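Local coordinates for protein probable mannosyltransferase KTR4 (Saccharomyces cerevisiae, PDB 5A07) that is a probable mannosyltransferase of the GT-A glycosyltransferase clan and binds guanosine-5'-diphosphate together with a manganese ion, at residues S121-Q124 / Q125-E129; F317-N320 / F321-V324; G378-T382 / P383-C387. One frame throughout, in Å; residues are numbered along the deposited sequence.

How the contacts relate
The three contacts are local and follow one another along the chain, so none nests within or crosses another. Contact 1 is a piece of helix 116-131, the connection between parallel strands 105-110 and 138-142 of the mixed sheet. Contact 2 closes the tight turn that leads from strand 316-317 into strand 322-325, near the centre of the chain. Contact 3 closes the hairpin of strands 379-381 and 384-386, whose first strand pairs with strand 236-237. Contacts 2 and 3 touch: Asn320 OD1 probably hydrogen-bonds Tyr379 OH at 2.6 Å, and Trp318 packs on the hairpin turn. Contact 1 stays separate, its centre about 14 Å from that of contact 3.

Contact 1: residues S121-Q124 / Q125-E129; sequences SSIQ and QLEEE
Ile123 and Glu127 meet one turn apart on helix 116-131, the crossover helix of a right-handed beta-alpha-beta unit in a GT-A, Rossmann-like sheet. Glu127 N donates to Ile123 O at 2.8 Å, and the carbonyl points almost straight at it, with a C=O...N angle of 162°. The same oxygen lies 3.4 Å from Glu127 CG, because the first torsion (chi1 -79°) sets CG beside the backbone N and so lays the chain back along the helix. Ile123 CG2 then rests against this methylene, CG2 to CG 4.2 Å. A bend at chi2 (-74°) turns the carboxylate away from the contact, to a salt bridge with Arg162 and hydrogen bonds with Tyr138 and Asn131. Three groups thus hold the end of this buried acid, and the positive partner probably favours its charged form.

The other i to i+4 bonds run Gln125 N to Ser121 O, Leu126 N to Ser122 O and Glu128 N to Gln124 O. Ser122 OG bonds Glu232 O and Val235 N, in the loop after strand 227-230; Glu232 is a manganese ligand, so the helix is tied to the backbone of the metal site. Leu126 packs on Phe237, while Ile123 lies on Tyr138 and Phe140 of strand 138-142. Glu128 reaches Lys132 in a salt bridge on the exposed side. The aliphatic part of Gln125 lies beyond the oxygen end of the Ser121 carbonyl, with CG 3.5 Å from Ser121 O.

Contact 2: residues F317-N320 / F321-V324; sequences FWTN and FEIV
From Trp318 to Phe321 the chain makes a type I beta turn, entered from strand 316-317 and continued into strand 322-325 of the central GT-A sheet. Thr319 and Asn320 form its corner. The carbonyl oxygens of Trp318 and Phe321 come within 3.2 Å of each other, but both are acceptors and no bond joins them. Separately, Thr319 CA makes a CA-H...O contact with Phe321 O at 3.6 Å.

From the corner Thr319 lies side by side with Glu322, just past the turn, and the two point the same way. The Glu322 chain leaves in the crowded position between backbone N and carbonyl carbon (chi1 57°), then runs extended, so its carboxylate stands alongside the threonine methyl: OE1 is 3.5 Å from Thr319 CG2. Four polar groups fix this buried pair. Glu322 OE1 bonds Tyr256 OH, OE2 forms salt bridges with Arg230 and Arg358, and Thr319 OG1 bonds Asp354.

Asn320 folds the other way, back over the indole of Trp318, toward the metal site; the nearest atoms of its side chain are about 5 Å from manganese and about 5 Å from guanosine-5'-diphosphate. OD1 is held by Tyr379, which helps to set the rotation of the amide. Its other end then lies over the indole, with ND2 above the ring centre, 3.1 Å from the plane of Trp318.

Contact 3: residues G378-T382 / P383-C387; sequences GYHHT and PYTNC. With MN (manganese (II) ion), chain G.
His380 and Thr385 face each other across an antiparallel beta hairpin, whose two-residue turn at Thr382 and Pro383 contains a cis peptide and fits a type VIa beta turn. The two side chains share one face of the ribbon, at a non-hydrogen-bonded pair, and cross obliquely: His380 CD2 lies 3.2 Å from Thr385 OG1. The threonine hydroxyl comes to the ring because it stands anti to its own carbonyl carbon (chi1 -62°), while its methyl lies near Tyr379 O. On the far side of the ring, His380 ND1 pairs with Asn236, from the neighbouring strand 236-237.

The other face carries Tyr379, His381, Tyr384 and Asn386, at the two hydrogen-bonded pairs. Tyr379 and Asn386 exchange backbone bonds, as do His381 and Tyr384; Tyr384 N to His381 O, 2.9 Å, closes the turn. Pro383 folds onto the tyrosine beside it, with CG over the ring centre of Tyr384, 3.5 Å above its plane. Phe406 stacks on that tyrosine and Trp318 meets it edge-to-face.

His381, also on this face, belongs to both the guanosine-5'-diphosphate pocket and the manganese site. Its ND1 donates to Thr382 O at 3.0 Å, with the acceptor close to the ring plane, so the turn itself fixes the imidazole rotation. The other ring nitrogen is thereby aimed at the metal, which also takes two waters and three atoms from outside the hairpin, Glu232 OE1 among them. The bond from His381 NE2 to manganese is 2.4 Å long.

Contact 1: residues S121-Q124 / Q125-E129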
# COMPACT_ATOMS: atom_id res chain seq x y z
N SER B 121 -6.71 -9.37 17.30
CA SER B 121 -7.66 -9.96 16.33
C SER B 121 -6.94 -10.16 14.94
O SER B 121 -6.93 -11.27 14.36
CB SER B 121 -8.83 -8.99 16.20
OG SER B 121 -9.72 -9.54 15.28
N SER B 122 -6.22 -9.13 14.54
CA SER B 122 -5.45 -9.18 13.29
C SER B 122 -4.36 -10.21 13.35
O SER B 122 -4.20 -10.99 12.41
CB SER B 122 -4.85 -7.81 12.95
OG SER B 122 -5.82 -6.80 12.83
N ILE B 123 -3.62 -10.25 14.44
CA ILE B 123 -2.53 -11.19 14.60
C ILE B 123 -3.02 -12.62 14.58
O ILE B 123 -2.45 -13.47 13.94
CB ILE B 123 -1.78 -10.87 15.87
CG1 ILE B 123 -1.02 -9.55 15.74
CG2 ILE B 123 -0.86 -11.96 16.18
CD1 ILE B 123 -0.62 -8.96 17.10
N GLN B 124 -4.14 -12.88 15.24
CA GLN B 124 -4.66 -14.25 15.29
C GLN B 124 -5.06 -14.76 13.89
O GLN B 124 -4.81 -15.92 13.52
CB GLN B 124 -5.88 -14.31 16.24
CG GLN B 124 -5.42 -14.22 17.70
CD GLN B 124 -6.57 -14.22 18.68
OE1 GLN B 124 -7.58 -13.64 18.37
NE2 GLN B 124 -6.36 -14.72 19.88
N GLN B 125 -5.67 -13.92 13.14
CA GLN B 125 -5.96 -14.26 11.76
C GLN B 125 -4.75 -14.43 10.87
O GLN B 125 -4.71 -15.37 10.01
CB GLN B 125 -6.91 -13.21 11.22
CG GLN B 125 -8.24 -13.45 11.93
CD GLN B 125 -9.22 -12.54 11.39
OE1 GLN B 125 -9.40 -11.48 11.97
NE2 GLN B 125 -9.64 -12.79 10.20
N LEU B 126 -3.74 -13.59 11.04
CA LEU B 126 -2.52 -13.72 10.22
C LEU B 126 -1.80 -15.00 10.63
O LEU B 126 -1.22 -15.70 9.77
CB LEU B 126 -1.58 -12.52 10.42
CG LEU B 126 -0.24 -12.59 9.72
CD1 LEU B 126 -0.48 -12.63 8.26
CD2 LEU B 126 0.58 -11.36 10.15
N GLU B 127 -1.80 -15.32 11.91
CA GLU B 127 -1.14 -16.58 12.36
C GLU B 127 -1.89 -17.81 11.74
O GLU B 127 -1.27 -18.74 11.20
CB GLU B 127 -1.18 -16.68 13.88
CG GLU B 127 -0.13 -15.83 14.59
CD GLU B 127 1.29 -16.40 14.49
OE1 GLU B 127 1.42 -17.64 14.67
OE2 GLU B 127 2.27 -15.64 14.28
N GLU B 128 -3.19 -17.79 11.87
CA GLU B 128 -4.02 -18.92 11.44
C GLU B 128 -3.90 -19.14 9.92
O GLU B 128 -3.82 -20.26 9.46
CB GLU B 128 -5.46 -18.68 11.82
CG GLU B 128 -6.50 -19.75 11.37
CD GLU B 128 -6.11 -21.19 11.79
OE1 GLU B 128 -5.34 -21.38 12.76
OE2 GLU B 128 -6.48 -22.15 11.10
N GLU B 129 -3.87 -18.07 9.13
CA GLU B 129 -3.88 -18.24 7.69
C GLU B 129 -2.48 -18.34 7.11
O GLU B 129 -2.33 -18.74 5.97
CB GLU B 129 -4.60 -17.05 7.02
CG GLU B 129 -6.06 -16.86 7.45
CD GLU B 129 -6.97 -18.14 7.34
OE1 GLU B 129 -6.70 -19.02 6.50
OE2 GLU B 129 -7.92 -18.29 8.18

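Contact 2: residues F317-N320 / F321-V324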
# COMPACT_ATOMS: atom_id res chain seq x y z
N PHE B 317 -1.93 2.05 -4.14
CA PHE B 317 -2.00 0.78 -3.42
C PHE B 317 -2.54 1.13 -2.04
O PHE B 317 -2.10 2.10 -1.44
CB PHE B 317 -0.64 0.13 -3.30
CG PHE B 317 0.07 0.04 -4.63
CD1 PHE B 317 -0.46 -0.78 -5.62
CD2 PHE B 317 1.21 0.77 -4.88
CE1 PHE B 317 0.12 -0.81 -6.90
CE2 PHE B 317 1.80 0.71 -6.11
CZ PHE B 317 1.26 -0.07 -7.11
N TRP B 318 -3.43 0.29 -1.52
CA TRP B 318 -4.05 0.59 -0.23
C TRP B 318 -3.23 0.01 0.89
O TRP B 318 -3.39 -1.17 1.29
CB TRP B 318 -5.45 0.03 -0.21
CG TRP B 318 -6.36 0.78 0.79
CD1 TRP B 318 -6.30 2.09 1.13
CD2 TRP B 318 -7.46 0.22 1.48
NE1 TRP B 318 -7.35 2.39 2.02
CE2 TRP B 318 -8.06 1.25 2.24
CE3 TRP B 318 -7.97 -1.06 1.58
CZ2 TRP B 318 -9.12 1.01 3.07
CZ3 TRP B 318 -9.08 -1.27 2.37
CH2 TRP B 318 -9.65 -0.24 3.08
N THR B 319 -2.37 0.85 1.41
CA THR B 319 -1.22 0.42 2.21
C THR B 319 -1.52 -0.15 3.61
O THR B 319 -0.60 -0.57 4.28
CB THR B 319 -0.22 1.60 2.40
OG1 THR B 319 -0.92 2.70 2.97
CG2 THR B 319 0.40 1.97 1.01
N ASN B 320 -2.77 -0.18 4.08
CA ASN B 320 -2.99 -0.86 5.35
C ASN B 320 -2.46 -2.28 5.35
O ASN B 320 -2.14 -2.83 6.38
CB ASN B 320 -4.42 -0.73 5.84
CG ASN B 320 -5.47 -1.19 4.84
OD1 ASN B 320 -5.54 -2.34 4.48
ND2 ASN B 320 -6.33 -0.28 4.46
N PHE B 321 -2.47 -2.91 4.18
CA PHE B 321 -1.69 -4.14 3.91
C PHE B 321 -0.60 -3.78 2.93
O PHE B 321 -0.88 -3.12 1.94
CB PHE B 321 -2.59 -5.19 3.23
CG PHE B 321 -1.82 -6.38 2.63
CD1 PHE B 321 -1.20 -6.27 1.39
CD2 PHE B 321 -1.67 -7.52 3.31
CE1 PHE B 321 -0.50 -7.34 0.84
CE2 PHE B 321 -0.97 -8.57 2.80
CZ PHE B 321 -0.37 -8.50 1.57
N GLU B 322 0.64 -4.12 3.21
CA GLU B 322 1.66 -4.02 2.16
C GLU B 322 2.81 -4.98 2.53
O GLU B 322 3.09 -5.19 3.73
CB GLU B 322 2.11 -2.59 1.91
CG GLU B 322 2.65 -1.87 3.13
CD GLU B 322 3.06 -0.43 2.91
OE1 GLU B 322 3.21 0.10 1.76
OE2 GLU B 322 3.28 0.22 3.94
N ILE B 323 3.41 -5.64 1.53
CA ILE B 323 4.65 -6.42 1.71
C ILE B 323 5.69 -5.53 0.99
O ILE B 323 5.52 -5.22 -0.19
CB ILE B 323 4.61 -7.73 0.99
CG1 ILE B 323 3.37 -8.57 1.30
CG2 ILE B 323 5.82 -8.54 1.34
CD1 ILE B 323 3.19 -8.87 2.70
N VAL B 324 6.74 -5.13 1.66
CA VAL B 324 7.64 -4.16 1.05
C VAL B 324 9.11 -4.53 1.27
O VAL B 324 9.53 -4.97 2.35
CB VAL B 324 7.29 -2.69 1.41
CG1 VAL B 324 7.21 -2.49 2.87
CG2 VAL B 324 8.30 -1.74 0.76

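Contact 3: residues G378-T382 / P383-C387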
# COMPACT_ATOMS: atom_id res chain seq x y z
N GLY B 378 -6.67 -13.39 0.60
CA GLY B 378 -7.99 -12.93 0.91
C GLY B 378 -7.90 -11.98 2.15
O GLY B 378 -7.30 -12.36 3.16
N TYR B 379 -8.43 -10.79 2.05
CA TYR B 379 -8.12 -9.75 3.03
C TYR B 379 -9.19 -8.70 3.11
O TYR B 379 -9.81 -8.29 2.06
CB TYR B 379 -6.86 -8.99 2.62
CG TYR B 379 -6.55 -7.80 3.50
CD1 TYR B 379 -5.81 -7.99 4.64
CD2 TYR B 379 -6.80 -6.51 3.08
CE1 TYR B 379 -5.42 -6.90 5.43
CE2 TYR B 379 -6.45 -5.40 3.83
CZ TYR B 379 -5.77 -5.62 5.06
OH TYR B 379 -5.33 -4.56 5.82
N HIS B 380 -9.48 -8.25 4.33
CA HIS B 380 -10.44 -7.12 4.51
C HIS B 380 -9.96 -6.13 5.50
O HIS B 380 -9.47 -6.51 6.57
CB HIS B 380 -11.78 -7.68 4.93
CG HIS B 380 -12.73 -6.70 5.53
ND1 HIS B 380 -12.95 -6.62 6.89
CD2 HIS B 380 -13.54 -5.78 4.97
CE1 HIS B 380 -13.90 -5.71 7.13
NE2 HIS B 380 -14.26 -5.18 5.98
N HIS B 381 -10.14 -4.85 5.16
CA HIS B 381 -10.03 -3.74 6.07
C HIS B 381 -11.20 -2.89 5.68
O HIS B 381 -11.40 -2.55 4.48
CB HIS B 381 -8.73 -2.98 5.84
CG HIS B 381 -8.52 -1.73 6.69
ND1 HIS B 381 -9.33 -0.63 6.63
CD2 HIS B 381 -7.58 -1.44 7.61
CE1 HIS B 381 -8.86 0.31 7.44
NE2 HIS B 381 -7.81 -0.18 8.04
N THR B 382 -12.00 -2.48 6.63
CA THR B 382 -13.21 -1.72 6.26
C THR B 382 -12.91 -0.53 5.31
O THR B 382 -11.97 0.16 5.55
CB THR B 382 -14.01 -1.17 7.53
OG1 THR B 382 -15.17 -0.48 7.03
CG2 THR B 382 -13.22 -0.17 8.36
N PRO B 383 -13.69 -0.32 4.25
CA PRO B 383 -14.88 -1.04 3.78
C PRO B 383 -14.64 -2.00 2.60
O PRO B 383 -15.60 -2.39 1.93
CB PRO B 383 -15.74 0.08 3.25
CG PRO B 383 -14.77 1.05 2.66
CD PRO B 383 -13.53 0.96 3.52
N TYR B 384 -13.41 -2.45 2.37
CA TYR B 384 -13.11 -3.18 1.12
C TYR B 384 -12.51 -4.52 1.38
O TYR B 384 -11.77 -4.74 2.37
CB TYR B 384 -12.17 -2.32 0.27
CG TYR B 384 -12.70 -0.94 -0.14
CD1 TYR B 384 -13.82 -0.81 -0.91
CD2 TYR B 384 -12.07 0.21 0.28
CE1 TYR B 384 -14.31 0.43 -1.20
CE2 TYR B 384 -12.50 1.47 -0.07
CZ TYR B 384 -13.62 1.56 -0.82
OH TYR B 384 -14.12 2.75 -1.15
N THR B 385 -12.76 -5.42 0.44
CA THR B 385 -12.32 -6.80 0.56
C THR B 385 -11.76 -7.31 -0.76
O THR B 385 -12.36 -7.08 -1.81
CB THR B 385 -13.50 -7.71 0.94
OG1 THR B 385 -14.02 -7.31 2.22
CG2 THR B 385 -13.09 -9.10 1.10
N ASN B 386 -10.60 -8.00 -0.69
CA ASN B 386 -10.11 -8.83 -1.76
C ASN B 386 -10.49 -10.27 -1.39
O ASN B 386 -9.92 -10.83 -0.44
CB ASN B 386 -8.58 -8.71 -1.88
CG ASN B 386 -8.03 -9.63 -2.94
OD1 ASN B 386 -8.44 -9.56 -4.13
ND2 ASN B 386 -7.07 -10.47 -2.55
N CYS B 387 -11.41 -10.88 -2.14
CA CYS B 387 -11.92 -12.21 -1.82
C CYS B 387 -11.86 -13.09 -3.07
O CYS B 387 -12.73 -12.97 -3.94
CB CYS B 387 -13.36 -12.11 -1.33
SG CYS B 387 -13.92 -13.75 -0.74
MN MN G . -6.60 1.21 9.62
O HOH W 1 -8.76 1.85 10.35
O HOH W 2 -6.84 -0.43 11.35